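Local coordinates for carboxypeptidase 1 (Deinococcus radiodurans str. R1, PDB 5GIV), which probably acts as a zinc-dependent carboxypeptidase of the M32 family, releasing amino acids one by one from peptide C-termini with broad specificity, at residues H16-L20 with R60-Y66. Coordinates in Å, arbitrary orientation, origin at the centre of the assembly. Residue numbers count along the deposited sequence, not the author numbering.
Sequences HWQEL and RATDAGY
A helical turn, 16-20, faces a break between two helices: helix 43-62 runs out, D63 (phi/psi -61/130°) turns the chain, and helix 64-75 starts. D63 is its N-cap, OD2 accepting from Y66 N at 2.8 Å. CA atoms pair H16 with Y66 (7.5 Å) and L20 with A61 (6.9 Å). H16, chi1 t, projects into the bend between the two helices: its NE2 donates to R60 O (3.0 Å), and its ring lies on that of Y66 in an offset stack, centroids 4.1 Å apart, planes at 28°. Y66, also chi1 t, lays its ring against H16, and its OH accepts from W17 NE1 (2.8 Å) at the indole edge. L20, chi1 m, fills the adjoining hollow, CD2 3.6 Å from R60 CB and CD1 4.1 Å from Y66 CE2. An extended E19 meets R60 in a salt bridge, OE1 to NH2 2.9 Å, beside L52 and L56 of the second subunit. W17 and Y66 touch A90 of helix 81-99. Distant from the zinc site, this is helix packing against a bend between consecutive helices, held by an aromatic cluster of H16, W17 and Y66 beside an Asp N-cap, in the N-terminal part of the largely helical M32 fold.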
loop_
_atom_site.group_PDB
_atom_site.type_symbol
_atom_site.label_atom_id
_atom_site.label_comp_id
_atom_site.label_asym_id
_atom_site.label_seq_id
_atom_site.Cartn_x
_atom_site.Cartn_y
_atom_site.Cartn_z
ATOM N N HIS A 16 13.585 -15.694 -14.357
ATOM C CA HIS A 16 12.922 -16.419 -13.280
ATOM C C HIS A 16 13.317 -15.859 -11.927
ATOM O O HIS A 16 12.479 -15.749 -11.024
ATOM C CB HIS A 16 13.253 -17.907 -13.373
ATOM C CG HIS A 16 12.341 -18.782 -12.570
ATOM N ND1 HIS A 16 11.128 -19.233 -13.049
ATOM C CD2 HIS A 16 12.479 -19.318 -11.334
ATOM C CE1 HIS A 16 10.551 -19.992 -12.135
ATOM N NE2 HIS A 16 11.354 -20.069 -11.088
ATOM N N TRP A 17 14.597 -15.509 -11.766
ATOM C CA TRP A 17 15.041 -14.886 -10.527
ATOM C C TRP A 17 14.327 -13.565 -10.292
ATOM O O TRP A 17 13.898 -13.276 -9.168
ATOM C CB TRP A 17 16.557 -14.692 -10.548
ATOM C CG TRP A 17 17.324 -15.970 -10.345
ATOM C CD1 TRP A 17 16.882 -17.109 -9.729
ATOM C CD2 TRP A 17 18.664 -16.242 -10.770
ATOM N NE1 TRP A 17 17.867 -18.071 -9.743
ATOM C CE2 TRP A 17 18.971 -17.560 -10.376
ATOM C CE3 TRP A 17 19.633 -15.500 -11.451
ATOM C CZ2 TRP A 17 20.208 -18.147 -10.636
ATOM C CZ3 TRP A 17 20.864 -16.094 -11.714
ATOM C CH2 TRP A 17 21.140 -17.396 -11.302
ATOM N N GLN A 18 14.197 -12.740 -11.333
ATOM C CA GLN A 18 13.478 -11.480 -11.173
ATOM C C GLN A 18 12.011 -11.729 -10.840
ATOM O O GLN A 18 11.407 -10.988 -10.056
ATOM C CB GLN A 18 13.607 -10.632 -12.437
ATOM C CG GLN A 18 12.983 -9.240 -12.328
ATOM C CD GLN A 18 13.711 -8.336 -11.340
ATOM O OE1 GLN A 18 13.205 -8.033 -10.251
ATOM N NE2 GLN A 18 14.897 -7.879 -11.731
ATOM N N GLU A 19 11.428 -12.783 -11.413
ATOM C CA GLU A 19 10.042 -13.115 -11.106
ATOM C C GLU A 19 9.900 -13.525 -9.645
ATOM O O GLU A 19 8.908 -13.183 -8.990
ATOM C CB GLU A 19 9.546 -14.215 -12.054
ATOM C CG GLU A 19 8.038 -14.502 -11.967
ATOM C CD GLU A 19 7.553 -15.523 -12.991
ATOM O OE1 GLU A 19 6.604 -16.278 -12.681
ATOM O OE2 GLU A 19 8.112 -15.576 -14.107
ATOM N N LEU A 20 10.888 -14.258 -9.117
ATOM C CA LEU A 20 10.871 -14.593 -7.695
ATOM C C LEU A 20 10.965 -13.344 -6.833
ATOM O O LEU A 20 10.249 -13.214 -5.836
ATOM C CB LEU A 20 12.002 -15.565 -7.356
ATOM C CG LEU A 20 11.853 -16.967 -7.963
ATOM C CD1 LEU A 20 13.037 -17.858 -7.611
ATOM C CD2 LEU A 20 10.539 -17.609 -7.514
ATOM N N ARG A 60 6.634 -21.258 -8.109
ATOM C CA ARG A 60 7.762 -20.748 -8.879
ATOM C C ARG A 60 9.082 -21.182 -8.259
ATOM O O ARG A 60 9.985 -21.647 -8.963
ATOM C CB ARG A 60 7.693 -19.226 -8.975
ATOM C CG ARG A 60 6.296 -18.682 -9.195
ATOM C CD ARG A 60 5.833 -18.815 -10.633
ATOM N NE ARG A 60 4.379 -18.992 -10.697
ATOM C CZ ARG A 60 3.605 -18.547 -11.685
ATOM N NH1 ARG A 60 2.297 -18.771 -11.648
ATOM N NH2 ARG A 60 4.132 -17.867 -12.701
ATOM N N ALA A 61 9.203 -21.059 -6.935
ATOM C CA ALA A 61 10.466 -21.365 -6.273
ATOM C C ALA A 61 10.828 -22.841 -6.365
ATOM O O ALA A 61 12.006 -23.185 -6.238
ATOM C CB ALA A 61 10.416 -20.923 -4.810
ATOM N N THR A 62 9.853 -23.718 -6.594
ATOM C CA THR A 62 10.111 -25.149 -6.677
ATOM C C THR A 62 9.869 -25.711 -8.071
ATOM O O THR A 62 9.840 -26.937 -8.236
ATOM C CB THR A 62 9.248 -25.906 -5.667
ATOM O OG1 THR A 62 7.869 -25.658 -5.955
ATOM C CG2 THR A 62 9.554 -25.455 -4.246
ATOM N N ASP A 63 9.723 -24.853 -9.081
ATOM C CA ASP A 63 9.418 -25.340 -10.417
ATOM C C ASP A 63 10.530 -26.259 -10.902
ATOM O O ASP A 63 11.712 -25.909 -10.843
ATOM C CB ASP A 63 9.248 -24.167 -11.376
ATOM C CG ASP A 63 8.965 -24.616 -12.790
ATOM O OD1 ASP A 63 7.787 -24.892 -13.100
ATOM O OD2 ASP A 63 9.924 -24.722 -13.585
ATOM N N ALA A 64 10.148 -27.444 -11.380
ATOM C CA ALA A 64 11.145 -28.417 -11.818
ATOM C C ALA A 64 11.948 -27.888 -13.003
ATOM O O ALA A 64 13.172 -28.071 -13.065
ATOM C CB ALA A 64 10.472 -29.746 -12.165
ATOM N N GLY A 65 11.281 -27.239 -13.959
ATOM C CA GLY A 65 12.021 -26.644 -15.058
ATOM C C GLY A 65 13.084 -25.682 -14.563
ATOM O O GLY A 65 14.256 -25.790 -14.935
ATOM N N TYR A 66 12.704 -24.792 -13.636
ATOM C CA TYR A 66 13.671 -23.881 -13.029
ATOM C C TYR A 66 14.824 -24.650 -12.397
ATOM O O TYR A 66 15.996 -24.286 -12.569
ATOM C CB TYR A 66 12.960 -23.009 -11.991
ATOM C CG TYR A 66 13.861 -22.199 -11.071
ATOM C CD1 TYR A 66 14.864 -21.380 -11.571
ATOM C CD2 TYR A 66 13.697 -22.258 -9.692
ATOM C CE1 TYR A 66 15.665 -20.641 -10.725
ATOM C CE2 TYR A 66 14.500 -21.527 -8.842
ATOM C CZ TYR A 66 15.479 -20.720 -9.358
ATOM O OH TYR A 66 16.277 -19.994 -8.504
#